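Local coordinates for anthranilate synthase component I (Streptococcus pneumoniae serotype 4, PDB 5KCK), which is an enzyme component of mixed alpha/beta fold, in which an N-terminal region and a larger C-terminal region are built around extended antiparallel sheets, at residues Ser215-Ala220 with Glu383-Gly388; Ala408-Ile413 with Ala444-Arg449; Phe73-Ile78 with Leu352-Ala357; Asp69-Leu74 with Pro119-Phe124; Val323-Tyr328 with Ser342-Arg347. One frame throughout, in Å; residues are numbered along the deposited sequence.

Contact 1 of 5, residues Ser215-Ala220 with Glu383-Gly388; sequences SQRFSA and ETEKRG
Ser215 is met by one carboxylate oxygen of Glu383. OE2 accepts from Ser215 N at 2.9 Å, on the anti side, and from Ser215 OG, which sits above the carboxylate plane, at 2.8 Å. Arg387 takes the same carboxylate side-on with both oxygens in its guanidinium plane, NE to Glu383 OE1 at 2.9 Å and NH2 to Glu383 OE2 at 2.8 Å. Four bonds therefore fix the carboxylate's rotation, while Arg387 NH1 goes to Val367 O. The shared carboxylate ties strand 211-221, of the antiparallel sheet that also holds strands 411-415 and 418-427, to the loop leaving helix 372-382. Farther along the strand, Arg217 NH2 bonds to Lys386 O at 2.8 Å at the guanidinium edge, and Gln422 OE1 takes NH2 too; a water bridges Arg217 NH1 to the same carbonyl. Glu385 lies aslant to Arg217, their flat groups 60° apart, and the salt bridge from Arg217 NH1 to Glu385 OE2 is weak at 3.4 Å; that oxygen also bonds to Thr115 and His187.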
# COMPACT_ATOMS: atom_id res chain seq x y z
N SER A 215 32.83 -14.35 3.42
CA SER A 215 31.84 -14.31 2.35
C SER A 215 32.31 -15.09 1.13
O SER A 215 33.50 -15.33 0.93
CB SER A 215 31.52 -12.86 1.95
OG SER A 215 32.62 -12.24 1.31
N GLN A 216 31.33 -15.50 0.32
CA GLN A 216 31.55 -16.11 -0.99
C GLN A 216 30.90 -15.26 -2.06
O GLN A 216 29.81 -14.72 -1.85
CB GLN A 216 30.94 -17.50 -1.10
CG GLN A 216 31.69 -18.63 -0.51
CD GLN A 216 31.08 -19.95 -0.96
OE1 GLN A 216 30.40 -20.63 -0.20
NE2 GLN A 216 31.30 -20.29 -2.22
N ARG A 217 31.54 -15.19 -3.21
CA ARG A 217 30.99 -14.51 -4.37
C ARG A 217 30.55 -15.54 -5.40
O ARG A 217 31.10 -16.65 -5.47
CB ARG A 217 32.02 -13.54 -4.96
CG ARG A 217 31.61 -12.85 -6.23
CD ARG A 217 32.64 -11.81 -6.59
NE ARG A 217 32.69 -10.76 -5.58
CZ ARG A 217 33.67 -9.88 -5.46
NH1 ARG A 217 34.71 -9.92 -6.29
NH2 ARG A 217 33.62 -8.95 -4.51
N PHE A 218 29.52 -15.19 -6.17
CA PHE A 218 29.02 -16.00 -7.27
C PHE A 218 28.74 -15.09 -8.44
O PHE A 218 28.42 -13.91 -8.25
CB PHE A 218 27.73 -16.77 -6.88
CG PHE A 218 27.88 -17.62 -5.66
CD1 PHE A 218 27.75 -17.06 -4.39
CD2 PHE A 218 28.14 -18.98 -5.77
CE1 PHE A 218 27.89 -17.84 -3.25
CE2 PHE A 218 28.28 -19.77 -4.64
CZ PHE A 218 28.15 -19.20 -3.38
N SER A 219 28.85 -15.61 -9.66
CA SER A 219 28.54 -14.77 -10.80
C SER A 219 28.05 -15.61 -11.97
O SER A 219 28.30 -16.81 -12.06
CB SER A 219 29.74 -13.90 -11.21
OG SER A 219 30.79 -14.67 -11.77
N ALA A 220 27.31 -14.95 -12.87
CA ALA A 220 26.75 -15.57 -14.05
C ALA A 220 26.80 -14.60 -15.23
O ALA A 220 26.76 -13.38 -15.05
CB ALA A 220 25.29 -16.00 -13.83
N GLU A 383 39.93 -13.96 2.44
CA GLU A 383 39.24 -13.75 1.18
C GLU A 383 40.23 -13.38 0.08
O GLU A 383 41.24 -12.71 0.34
CB GLU A 383 38.17 -12.66 1.33
CG GLU A 383 37.00 -13.09 2.20
CD GLU A 383 35.89 -12.06 2.24
OE1 GLU A 383 36.03 -11.00 1.60
OE2 GLU A 383 34.86 -12.32 2.92
N THR A 384 39.96 -13.85 -1.13
CA THR A 384 40.88 -13.69 -2.25
C THR A 384 40.42 -12.64 -3.26
O THR A 384 41.13 -12.40 -4.24
CB THR A 384 41.09 -15.04 -2.95
OG1 THR A 384 39.84 -15.51 -3.46
CG2 THR A 384 41.63 -16.06 -1.97
N GLU A 385 39.28 -12.00 -3.04
CA GLU A 385 38.76 -10.98 -3.93
C GLU A 385 38.40 -9.76 -3.11
O GLU A 385 37.79 -9.88 -2.04
CB GLU A 385 37.51 -11.46 -4.68
CG GLU A 385 37.71 -12.65 -5.59
CD GLU A 385 36.39 -13.15 -6.17
OE1 GLU A 385 35.65 -13.86 -5.45
OE2 GLU A 385 36.09 -12.81 -7.33
N LYS A 386 38.76 -8.58 -3.62
CA LYS A 386 38.30 -7.33 -3.02
C LYS A 386 36.78 -7.32 -2.94
O LYS A 386 36.09 -7.70 -3.89
CB LYS A 386 38.80 -6.15 -3.86
CG LYS A 386 38.38 -4.79 -3.37
CD LYS A 386 39.04 -3.72 -4.22
CE LYS A 386 38.61 -2.33 -3.79
NZ LYS A 386 38.99 -1.33 -4.84
N ARG A 387 36.26 -6.89 -1.79
CA ARG A 387 34.81 -6.92 -1.59
C ARG A 387 34.09 -5.92 -2.49
O ARG A 387 33.06 -6.25 -3.08
CB ARG A 387 34.48 -6.67 -0.12
CG ARG A 387 34.70 -7.90 0.73
CD ARG A 387 34.39 -7.69 2.19
NE ARG A 387 34.31 -8.98 2.86
CZ ARG A 387 33.75 -9.16 4.05
NH1 ARG A 387 33.23 -8.12 4.69
NH2 ARG A 387 33.71 -10.37 4.59
N GLY A 388 34.62 -4.70 -2.60
CA GLY A 388 33.99 -3.73 -3.48
C GLY A 388 32.68 -3.22 -2.91
O GLY A 388 32.62 -2.77 -1.75
O HOH W 1 36.69 -8.01 -6.47

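Contact 2 of 5, residues Ala408-Ile413 with Ala444-Arg449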
# COMPACT_ATOMS: atom_id res chain seq x y z
N ALA A 408 25.28 -2.72 2.28
CA ALA A 408 25.25 -3.29 0.93
C ALA A 408 25.34 -4.82 1.00
O ALA A 408 26.32 -5.46 0.60
CB ALA A 408 26.36 -2.69 0.08
N ILE A 409 24.29 -5.42 1.53
CA ILE A 409 24.05 -6.85 1.42
C ILE A 409 22.83 -7.04 0.54
O ILE A 409 22.10 -6.10 0.24
CB ILE A 409 23.84 -7.53 2.78
CG1 ILE A 409 22.63 -6.92 3.48
CG2 ILE A 409 25.10 -7.46 3.65
CD1 ILE A 409 22.41 -7.46 4.88
N ARG A 410 22.59 -8.29 0.14
CA ARG A 410 21.49 -8.62 -0.77
C ARG A 410 21.51 -7.69 -1.98
O ARG A 410 20.48 -7.17 -2.42
CB ARG A 410 20.15 -8.57 -0.04
CG ARG A 410 20.03 -9.57 1.10
CD ARG A 410 19.05 -10.67 0.73
NE ARG A 410 17.77 -10.09 0.34
CZ ARG A 410 16.82 -9.73 1.20
NH1 ARG A 410 17.00 -9.91 2.50
NH2 ARG A 410 15.69 -9.19 0.76
N THR A 411 22.70 -7.47 -2.51
CA THR A 411 22.92 -6.51 -3.57
C THR A 411 23.63 -7.21 -4.72
O THR A 411 24.61 -7.93 -4.51
CB THR A 411 23.75 -5.33 -3.06
OG1 THR A 411 23.02 -4.66 -2.03
CG2 THR A 411 24.06 -4.35 -4.18
N MSE A 412 23.13 -6.99 -5.93
CA MSE A 412 23.72 -7.56 -7.13
C MSE A 412 24.46 -6.49 -7.96
O MSE A 412 23.97 -5.38 -8.13
CB MSE A 412 22.64 -8.24 -7.97
CG MSE A 412 23.09 -8.84 -9.28
SE MSE A 412 21.57 -9.54 -10.33
CE MSE A 412 21.06 -11.00 -9.13
N ILE A 413 25.63 -6.85 -8.48
CA ILE A 413 26.41 -5.97 -9.35
C ILE A 413 26.36 -6.53 -10.76
O ILE A 413 26.72 -7.70 -10.98
CB ILE A 413 27.87 -5.84 -8.88
CG1 ILE A 413 27.95 -5.61 -7.36
CG2 ILE A 413 28.58 -4.76 -9.66
CD1 ILE A 413 27.13 -4.45 -6.89
N ALA A 444 23.29 -15.82 -0.59
CA ALA A 444 23.72 -15.13 -1.80
C ALA A 444 22.74 -15.32 -2.96
O ALA A 444 22.55 -14.40 -3.76
CB ALA A 444 25.12 -15.62 -2.22
N LYS A 445 22.10 -16.47 -3.04
CA LYS A 445 21.26 -16.81 -4.18
C LYS A 445 19.77 -16.63 -3.92
O LYS A 445 18.96 -16.92 -4.81
CB LYS A 445 21.54 -18.25 -4.62
CG LYS A 445 22.85 -18.43 -5.37
CD LYS A 445 23.04 -19.89 -5.75
CE LYS A 445 24.35 -20.11 -6.48
NZ LYS A 445 24.48 -21.51 -6.94
N SER A 446 19.37 -16.19 -2.72
CA SER A 446 17.94 -16.03 -2.47
C SER A 446 17.37 -14.86 -3.26
O SER A 446 16.16 -14.84 -3.52
CB SER A 446 17.66 -15.88 -0.97
OG SER A 446 18.30 -14.74 -0.43
N MSE A 447 18.20 -13.90 -3.64
CA MSE A 447 17.84 -12.87 -4.62
C MSE A 447 17.44 -13.44 -5.96
O MSE A 447 16.51 -12.95 -6.60
CB MSE A 447 19.01 -11.94 -4.87
CG MSE A 447 19.29 -10.89 -3.85
SE MSE A 447 20.65 -9.76 -4.68
CE MSE A 447 19.50 -8.75 -5.90
N THR A 448 18.19 -14.46 -6.39
CA THR A 448 18.15 -14.95 -7.76
C THR A 448 16.75 -15.37 -8.20
O THR A 448 16.47 -15.36 -9.41
CB THR A 448 19.12 -16.13 -7.90
OG1 THR A 448 20.41 -15.73 -7.42
CG2 THR A 448 19.24 -16.59 -9.35
N ARG A 449 15.87 -15.72 -7.27
CA ARG A 449 14.51 -16.17 -7.58
C ARG A 449 13.77 -15.30 -8.60
O ARG A 449 12.90 -15.78 -9.31
CB ARG A 449 13.69 -16.24 -6.29
CG ARG A 449 14.29 -17.16 -5.26
CD ARG A 449 13.31 -17.45 -4.15
NE ARG A 449 13.57 -18.76 -3.54
CZ ARG A 449 14.38 -18.96 -2.51
NH1 ARG A 449 15.03 -17.94 -1.96
NH2 ARG A 449 14.55 -20.19 -2.04
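Met447, a selenomethionine in the model, pushes its side chain against the backbone of Arg410 and the root of Met412, also a selenomethionine. This is the tight part. The selenium of Met447, standing where the natural residue has sulphur, lies 3.4 Å from Arg410 O and 3.8 Å from Thr411 N, so it rests on the peptide where the chain enters strand 411-415. The bend at chi3 (77°) then carries Met447 CE across to Met412 CB, 3.8 Å away. Phe229 and Leu233 of helix 226-236 pack on Met447 as well, Phe229 also touches Met412, and both methionines are buried.

Away from the selenium the fit is slack. Arg410 and Ser446 are both partly exposed, and their nearest atoms, Arg410 CD and Ser446 OG, stand 4.3 Å apart; Ser446 OG instead bonds to Lys443 O. Thr411 points away from the helix end, its OG1 bonded to Ile409 O at 2.8 Å from above the carbonyl plane and also to Tyr243 OH. The contact thus sets the residues at and just after the end of helix 433-446 against the start of strand 411-415, which lies between strands 250-254 and 418-427. Thr411 OG1 and Ser446 OG have their partners away from this interface and no polar bond links the segments, so the contact is probably held mainly by van der Waals packing of a thioether end and its methyl against a peptide and a CB.

Contact 3 of 5, residues Phe73-Ile78 with Leu352-Ala357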
# COMPACT_ATOMS: atom_id res chain seq x y z
N PHE A 73 35.24 16.11 0.79
CA PHE A 73 34.87 16.82 -0.43
C PHE A 73 33.42 16.56 -0.80
O PHE A 73 32.69 17.49 -1.16
CB PHE A 73 35.79 16.41 -1.59
CG PHE A 73 35.56 17.21 -2.85
CD1 PHE A 73 35.96 18.54 -2.93
CD2 PHE A 73 34.93 16.64 -3.95
CE1 PHE A 73 35.75 19.29 -4.09
CE2 PHE A 73 34.72 17.37 -5.11
CZ PHE A 73 35.12 18.70 -5.18
N LEU A 74 32.98 15.30 -0.72
CA LEU A 74 31.60 14.99 -1.07
C LEU A 74 30.63 15.81 -0.23
O LEU A 74 29.67 16.38 -0.76
CB LEU A 74 31.34 13.50 -0.89
CG LEU A 74 29.88 13.08 -1.07
CD1 LEU A 74 29.52 13.06 -2.55
CD2 LEU A 74 29.61 11.73 -0.40
N TYR A 75 30.88 15.91 1.07
CA TYR A 75 29.97 16.66 1.92
C TYR A 75 29.99 18.14 1.57
O TYR A 75 28.94 18.78 1.47
CB TYR A 75 30.32 16.47 3.40
CG TYR A 75 29.26 17.02 4.31
CD1 TYR A 75 28.14 16.27 4.61
CD2 TYR A 75 29.36 18.30 4.85
CE1 TYR A 75 27.15 16.77 5.45
CE2 TYR A 75 28.38 18.81 5.69
CZ TYR A 75 27.27 18.03 5.98
OH TYR A 75 26.28 18.51 6.80
N GLU A 76 31.19 18.69 1.39
CA GLU A 76 31.32 20.10 1.04
C GLU A 76 30.57 20.43 -0.25
O GLU A 76 29.88 21.46 -0.31
CB GLU A 76 32.80 20.44 0.92
CG GLU A 76 33.10 21.84 0.46
CD GLU A 76 34.59 22.07 0.34
OE1 GLU A 76 35.05 22.39 -0.78
OE2 GLU A 76 35.29 21.90 1.37
N VAL A 77 30.65 19.57 -1.26
CA VAL A 77 29.96 19.85 -2.52
C VAL A 77 28.45 19.68 -2.36
O VAL A 77 27.66 20.44 -2.94
CB VAL A 77 30.51 18.94 -3.64
CG1 VAL A 77 29.54 18.89 -4.82
CG2 VAL A 77 31.87 19.44 -4.09
N ILE A 78 28.02 18.72 -1.55
CA ILE A 78 26.60 18.38 -1.48
C ILE A 78 25.83 19.33 -0.56
O ILE A 78 24.72 19.75 -0.89
CB ILE A 78 26.44 16.93 -1.02
CG1 ILE A 78 26.97 15.98 -2.09
CG2 ILE A 78 24.99 16.64 -0.64
CD1 ILE A 78 26.71 16.44 -3.45
N LEU A 352 30.42 18.13 13.88
CA LEU A 352 30.50 16.94 13.04
C LEU A 352 29.34 16.91 12.05
O LEU A 352 28.37 17.66 12.16
CB LEU A 352 30.53 15.67 13.89
CG LEU A 352 31.58 15.66 15.01
CD1 LEU A 352 31.64 14.30 15.69
CD2 LEU A 352 32.94 16.05 14.47
N THR A 353 29.45 16.01 11.06
CA THR A 353 28.47 15.92 9.98
C THR A 353 28.10 14.46 9.75
O THR A 353 28.58 13.55 10.44
CB THR A 353 29.01 16.50 8.67
OG1 THR A 353 30.00 15.61 8.15
CG2 THR A 353 29.64 17.90 8.89
N ALA A 354 27.25 14.23 8.74
CA ALA A 354 26.89 12.87 8.37
C ALA A 354 28.11 12.04 7.96
O ALA A 354 28.09 10.82 8.11
CB ALA A 354 25.87 12.87 7.23
N MSE A 355 29.17 12.68 7.45
CA MSE A 355 30.38 11.93 7.09
C MSE A 355 31.00 11.25 8.31
O MSE A 355 31.48 10.12 8.22
CB MSE A 355 31.42 12.85 6.44
CG MSE A 355 30.88 13.56 5.21
SE MSE A 355 30.44 12.33 3.74
CE MSE A 355 28.60 11.79 4.22
N ASP A 356 30.99 11.94 9.45
CA ASP A 356 31.47 11.33 10.68
C ASP A 356 30.57 10.18 11.11
O ASP A 356 31.07 9.18 11.64
CB ASP A 356 31.58 12.40 11.77
CG ASP A 356 32.45 13.57 11.33
OD1 ASP A 356 33.68 13.37 11.21
OD2 ASP A 356 31.92 14.68 11.08
N ALA A 357 29.26 10.28 10.86
CA ALA A 357 28.38 9.15 11.13
C ALA A 357 28.73 7.97 10.24
O ALA A 357 28.71 6.81 10.69
CB ALA A 357 26.92 9.56 10.92
O HOH W 2 25.14 16.20 8.23
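Tyr75 and Met355 mark the closest backbone approach, with CA atoms 7.0 Å apart, where helix 70-78 passes the first turn of helix 354-361. That turn opens with a capping box: Thr353 N bonds to the anti lone pair of Asp356 OD2 at 2.8 Å, and Thr353 OG1 accepts from Met355 N at 3.1 Å. The capping bond is consistent with the rotation seen at Thr353: OG1 lies between the backbone N and the carbonyl carbon (chi1 72°), where it serves the helix, and CG2 is left on the tyrosine side.

Tyr75 and Thr353 reach toward each other tip to tip. Thr353 CB lies over one face of the ring, 3.7 Å from its centroid and 19° off the normal, displaced toward the hydroxyl-bearing CZ in a CH-pi contact; Thr353 CG2 follows at 3.6 Å from Tyr75 CE2. Nearer the backbone, Met355, a selenomethionine, crosses the tyrosine obliquely and sets its CG 3.5 Å from Tyr75 CB, while its selenium touches Leu74 CD2 more loosely. Leu397 of strand 393-398 packs against Leu74, Ala354 and Met355, so both helices, one from each family region of the chain, sit on the same large sheet. Beyond the ring a water joins the two segments, 2.9 Å from Tyr75 OH and 2.9 Å from Ala354 N.

Contact 4 of 5, residues Asp69-Leu74 with Pro119-Phe124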
# COMPACT_ATOMS: atom_id res chain seq x y z
N ASP A 69 40.34 14.83 0.58
CA ASP A 69 39.75 13.61 1.10
C ASP A 69 38.37 13.39 0.47
O ASP A 69 37.59 14.34 0.36
CB ASP A 69 39.60 13.67 2.62
CG ASP A 69 38.74 12.54 3.16
OD1 ASP A 69 39.31 11.47 3.44
OD2 ASP A 69 37.51 12.71 3.28
N PRO A 70 38.04 12.16 0.07
CA PRO A 70 36.80 11.96 -0.71
C PRO A 70 35.53 12.24 0.07
O PRO A 70 34.57 12.76 -0.51
CB PRO A 70 36.88 10.48 -1.13
CG PRO A 70 37.87 9.87 -0.20
CD PRO A 70 38.85 10.94 0.15
N LEU A 71 35.47 11.90 1.36
CA LEU A 71 34.23 12.13 2.08
C LEU A 71 34.07 13.59 2.48
O LEU A 71 32.97 14.14 2.41
CB LEU A 71 34.15 11.21 3.30
CG LEU A 71 34.15 9.71 2.98
CD1 LEU A 71 33.96 8.88 4.25
CD2 LEU A 71 33.09 9.38 1.94
N ASP A 72 35.16 14.25 2.90
CA ASP A 72 35.08 15.68 3.19
C ASP A 72 34.68 16.46 1.95
O ASP A 72 33.85 17.37 2.03
CB ASP A 72 36.42 16.20 3.73
CG ASP A 72 36.77 15.63 5.09
OD1 ASP A 72 35.90 14.97 5.71
OD2 ASP A 72 37.91 15.85 5.54
N PHE A 73 35.24 16.11 0.79
CA PHE A 73 34.87 16.82 -0.43
C PHE A 73 33.42 16.56 -0.80
O PHE A 73 32.69 17.49 -1.16
CB PHE A 73 35.79 16.41 -1.59
CG PHE A 73 35.56 17.21 -2.85
CD1 PHE A 73 35.96 18.54 -2.93
CD2 PHE A 73 34.93 16.64 -3.95
CE1 PHE A 73 35.75 19.29 -4.09
CE2 PHE A 73 34.72 17.37 -5.11
CZ PHE A 73 35.12 18.70 -5.18
N LEU A 74 32.98 15.30 -0.72
CA LEU A 74 31.60 14.99 -1.07
C LEU A 74 30.63 15.81 -0.23
O LEU A 74 29.67 16.38 -0.76
CB LEU A 74 31.34 13.50 -0.89
CG LEU A 74 29.88 13.08 -1.07
CD1 LEU A 74 29.52 13.06 -2.55
CD2 LEU A 74 29.61 11.73 -0.40
N PRO A 119 34.46 1.37 -8.77
CA PRO A 119 35.19 2.35 -7.95
C PRO A 119 34.87 2.17 -6.48
O PRO A 119 33.87 1.56 -6.10
CB PRO A 119 34.68 3.70 -8.48
CG PRO A 119 33.44 3.39 -9.24
CD PRO A 119 33.59 2.00 -9.76
N ASP A 120 35.75 2.70 -5.64
CA ASP A 120 35.52 2.58 -4.21
C ASP A 120 34.39 3.48 -3.73
O ASP A 120 33.78 3.19 -2.69
CB ASP A 120 36.82 2.86 -3.47
CG ASP A 120 37.89 1.85 -3.81
OD1 ASP A 120 37.80 0.71 -3.31
OD2 ASP A 120 38.80 2.16 -4.62
N MSE A 121 34.08 4.53 -4.48
CA MSE A 121 32.96 5.42 -4.18
C MSE A 121 32.46 6.00 -5.49
O MSE A 121 33.26 6.36 -6.35
CB MSE A 121 33.38 6.54 -3.22
CG MSE A 121 32.28 7.49 -2.87
SE MSE A 121 32.89 8.98 -1.76
CE MSE A 121 33.59 10.13 -3.18
N HIS A 122 31.14 6.09 -5.63
CA HIS A 122 30.54 6.65 -6.83
C HIS A 122 29.20 7.27 -6.46
O HIS A 122 28.29 6.57 -6.02
CB HIS A 122 30.36 5.56 -7.89
CG HIS A 122 30.35 6.08 -9.30
ND1 HIS A 122 30.55 5.27 -10.39
CD2 HIS A 122 30.16 7.33 -9.79
CE1 HIS A 122 30.50 5.99 -11.50
NE2 HIS A 122 30.26 7.25 -11.16
N PHE A 123 29.10 8.59 -6.64
CA PHE A 123 27.85 9.30 -6.42
C PHE A 123 27.52 10.15 -7.64
O PHE A 123 28.42 10.72 -8.27
CB PHE A 123 27.92 10.21 -5.18
CG PHE A 123 27.83 9.47 -3.88
CD1 PHE A 123 26.59 9.14 -3.35
CD2 PHE A 123 28.97 9.11 -3.18
CE1 PHE A 123 26.49 8.45 -2.14
CE2 PHE A 123 28.89 8.43 -1.97
CZ PHE A 123 27.65 8.09 -1.45
N PHE A 124 26.24 10.24 -7.95
CA PHE A 124 25.74 11.28 -8.83
C PHE A 124 25.03 12.34 -7.98
O PHE A 124 24.39 12.04 -6.97
CB PHE A 124 24.77 10.71 -9.87
CG PHE A 124 25.41 9.85 -10.93
CD1 PHE A 124 26.31 10.39 -11.84
CD2 PHE A 124 25.05 8.52 -11.06
CE1 PHE A 124 26.88 9.60 -12.83
CE2 PHE A 124 25.61 7.73 -12.05
CZ PHE A 124 26.53 8.27 -12.94
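Met121, a selenomethionine, reaches from the strand to the start of the helix and makes most of the apolar contacts. Its selenium is 3.7 Å from Leu71 CD2, and the bend at its last torsion takes Met121 CE to Pro70 CB at 3.9 Å, with Pro70 O equally near. Leu59 of strand 58-61 touches both Pro70 and Met121. One turn on, the interaction is of CH-pi type: Leu74 and Phe123 cross at about a right angle, Leu74 CD2 standing 4.2 Å from the Phe123 ring centroid, off-centre at 29° from the normal and closest to the rim atom CE2 at 3.7 Å.

Residues 70-74 of the helix run nearly parallel to residues 121-124 of a strand in the long antiparallel sheet, the axes 8° apart and 11.1 Å at closest approach. The strand begins with a classic beta bulge, Asp120 and Met121 both facing Phe54.

No hydrogen bond links the two segments. At the helix start Asp69 is the N-cap: its OD2 takes Asp72 N in a nearly straight bond of 2.8 Å and Leu71 N in a weak one, leaving OD1 to Tyr105 OH. On the strand, Phe124 meets His25 of the second subunit.

Contact 5 of 5, residues Val323-Tyr328 with Ser342-Arg347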
# COMPACT_ATOMS: atom_id res chain seq x y z
N VAL A 323 22.71 9.60 24.00
CA VAL A 323 22.53 8.27 23.42
C VAL A 323 21.39 7.55 24.13
O VAL A 323 21.39 7.41 25.36
CB VAL A 323 23.83 7.46 23.50
CG1 VAL A 323 23.62 6.08 22.89
CG2 VAL A 323 24.96 8.19 22.80
N GLN A 324 20.41 7.08 23.35
CA GLN A 324 19.22 6.43 23.89
C GLN A 324 18.92 5.18 23.08
O GLN A 324 18.92 5.22 21.85
CB GLN A 324 17.99 7.36 23.85
CG GLN A 324 18.17 8.73 24.49
CD GLN A 324 16.86 9.51 24.53
OE1 GLN A 324 16.02 9.35 23.66
NE2 GLN A 324 16.69 10.35 25.55
N VAL A 325 18.65 4.08 23.78
CA VAL A 325 18.10 2.88 23.17
C VAL A 325 16.59 3.01 23.32
O VAL A 325 16.04 2.82 24.41
CB VAL A 325 18.64 1.61 23.83
CG1 VAL A 325 18.03 0.37 23.18
CG2 VAL A 325 20.16 1.59 23.73
N THR A 326 15.91 3.38 22.23
CA THR A 326 14.51 3.78 22.30
C THR A 326 13.57 2.64 22.01
O THR A 326 12.37 2.75 22.31
CB THR A 326 14.22 4.91 21.30
OG1 THR A 326 14.37 4.41 19.97
CG2 THR A 326 15.18 6.08 21.51
N LYS A 327 14.07 1.57 21.43
CA LYS A 327 13.29 0.38 21.16
C LYS A 327 14.28 -0.76 21.30
O LYS A 327 15.33 -0.72 20.64
CB LYS A 327 12.67 0.44 19.77
CG LYS A 327 11.52 -0.48 19.55
CD LYS A 327 10.81 -0.15 18.24
CE LYS A 327 10.14 1.21 18.29
NZ LYS A 327 9.25 1.43 17.10
N TYR A 328 14.02 -1.70 22.19
CA TYR A 328 15.06 -2.64 22.59
C TYR A 328 14.60 -4.08 22.40
O TYR A 328 13.63 -4.51 23.03
CB TYR A 328 15.51 -2.44 24.03
CG TYR A 328 16.62 -3.41 24.36
CD1 TYR A 328 17.75 -3.47 23.55
CD2 TYR A 328 16.54 -4.28 25.44
CE1 TYR A 328 18.77 -4.35 23.80
CE2 TYR A 328 17.56 -5.17 25.71
CZ TYR A 328 18.68 -5.19 24.88
OH TYR A 328 19.72 -6.06 25.11
N SER A 342 16.30 -3.41 17.27
CA SER A 342 16.46 -2.33 18.23
C SER A 342 16.74 -1.02 17.48
O SER A 342 17.12 -1.02 16.31
CB SER A 342 17.59 -2.60 19.22
OG SER A 342 17.35 -3.76 19.99
N VAL A 343 16.57 0.09 18.20
CA VAL A 343 16.83 1.43 17.68
C VAL A 343 17.74 2.16 18.66
O VAL A 343 17.46 2.22 19.86
CB VAL A 343 15.52 2.21 17.45
CG1 VAL A 343 15.81 3.62 16.95
CG2 VAL A 343 14.62 1.47 16.45
N VAL A 344 18.84 2.71 18.15
CA VAL A 344 19.78 3.52 18.92
C VAL A 344 19.86 4.89 18.27
O VAL A 344 19.99 4.99 17.04
CB VAL A 344 21.17 2.87 19.00
CG1 VAL A 344 22.05 3.63 20.01
CG2 VAL A 344 21.06 1.39 19.34
N LYS A 345 19.79 5.94 19.08
CA LYS A 345 19.81 7.32 18.59
C LYS A 345 20.72 8.17 19.46
O LYS A 345 20.86 7.93 20.67
CB LYS A 345 18.41 7.94 18.58
CG LYS A 345 17.45 7.35 17.56
CD LYS A 345 16.03 7.87 17.76
CE LYS A 345 15.12 7.43 16.63
NZ LYS A 345 15.65 7.91 15.30
N GLY A 346 21.31 9.19 18.84
CA GLY A 346 22.05 10.20 19.58
C GLY A 346 22.06 11.52 18.85
O GLY A 346 21.76 11.60 17.66
N ARG A 347 22.44 12.57 19.58
CA ARG A 347 22.51 13.93 19.03
C ARG A 347 23.93 14.21 18.54
O ARG A 347 24.85 14.36 19.35
CB ARG A 347 22.07 14.95 20.07
CG ARG A 347 21.95 16.37 19.54
CD ARG A 347 21.41 17.30 20.62
NE ARG A 347 20.16 16.80 21.19
CZ ARG A 347 18.96 16.95 20.63
NH1 ARG A 347 18.84 17.59 19.47
NH2 ARG A 347 17.88 16.45 21.22
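Ser342 lies opposite Tyr328 in the register, near the loop end of this antiparallel beta hairpin, strands 324-333 and 338-347, whose first strand is outermost in the long sheet. Ser342 OG stands 3.6 Å from Tyr328 CD1, but its bonds go to His303 NE2 and Met329 N. At Val343 the backbone is held on both sides of a beta bulge: Val343 N bonds to Lys327 O at 2.9 Å, and Val343 O accepts from Thr326 N at 3.1 Å, the register slipping by one between Val325 and Lys327. Thr326 is the extra residue, and its OG1, between the backbone N and the carbonyl carbon (chi1 66°), comes to 3.4 Å from Val343 CG1. Val344 then pairs with Val325 in a non-hydrogen-bonded pair, their side chains on one face, and Ile314 of helix 297-316 packs on Val344. The Val344 and Val323 side chains meet at a slant, CG1 to CG1 at 4.1 Å. Lys345 forms the hydrogen-bonded pair with Gln324, Lys345 N to Gln324 O at 3.0 Å and Gln324 N to Lys345 O at 2.8 Å, while its NZ leads off to Thr269. Gly346 lies beside Val323 beyond the last bridge, and Val323 CA is 3.2 Å from Lys345 O in a CA-H...O contact.

Overall arrangement
From the N terminus, contact 4 is the first to close, bringing strand 121-126 back alongside helix 70-78. The same helix starts contact 3, which closes only at 352-357 and so ties the N-terminal region to the C-terminal one; the two also touch through Met355 and Leu71. Contact 1 opens at 215-220, inside that long loop, and closes after it at 383-388, so contacts 1 and 3 cross. Contact 5 is a short hairpin within the loops of both. Contact 2 comes last, in series. Contacts 1 and 2 touch where Phe218 of the sheet packs on Ala444 of helix 433-446, and the Lys386-Asp120 salt bridge joins contact 1 to contact 4; contacts 4 and 5 share the long sheet.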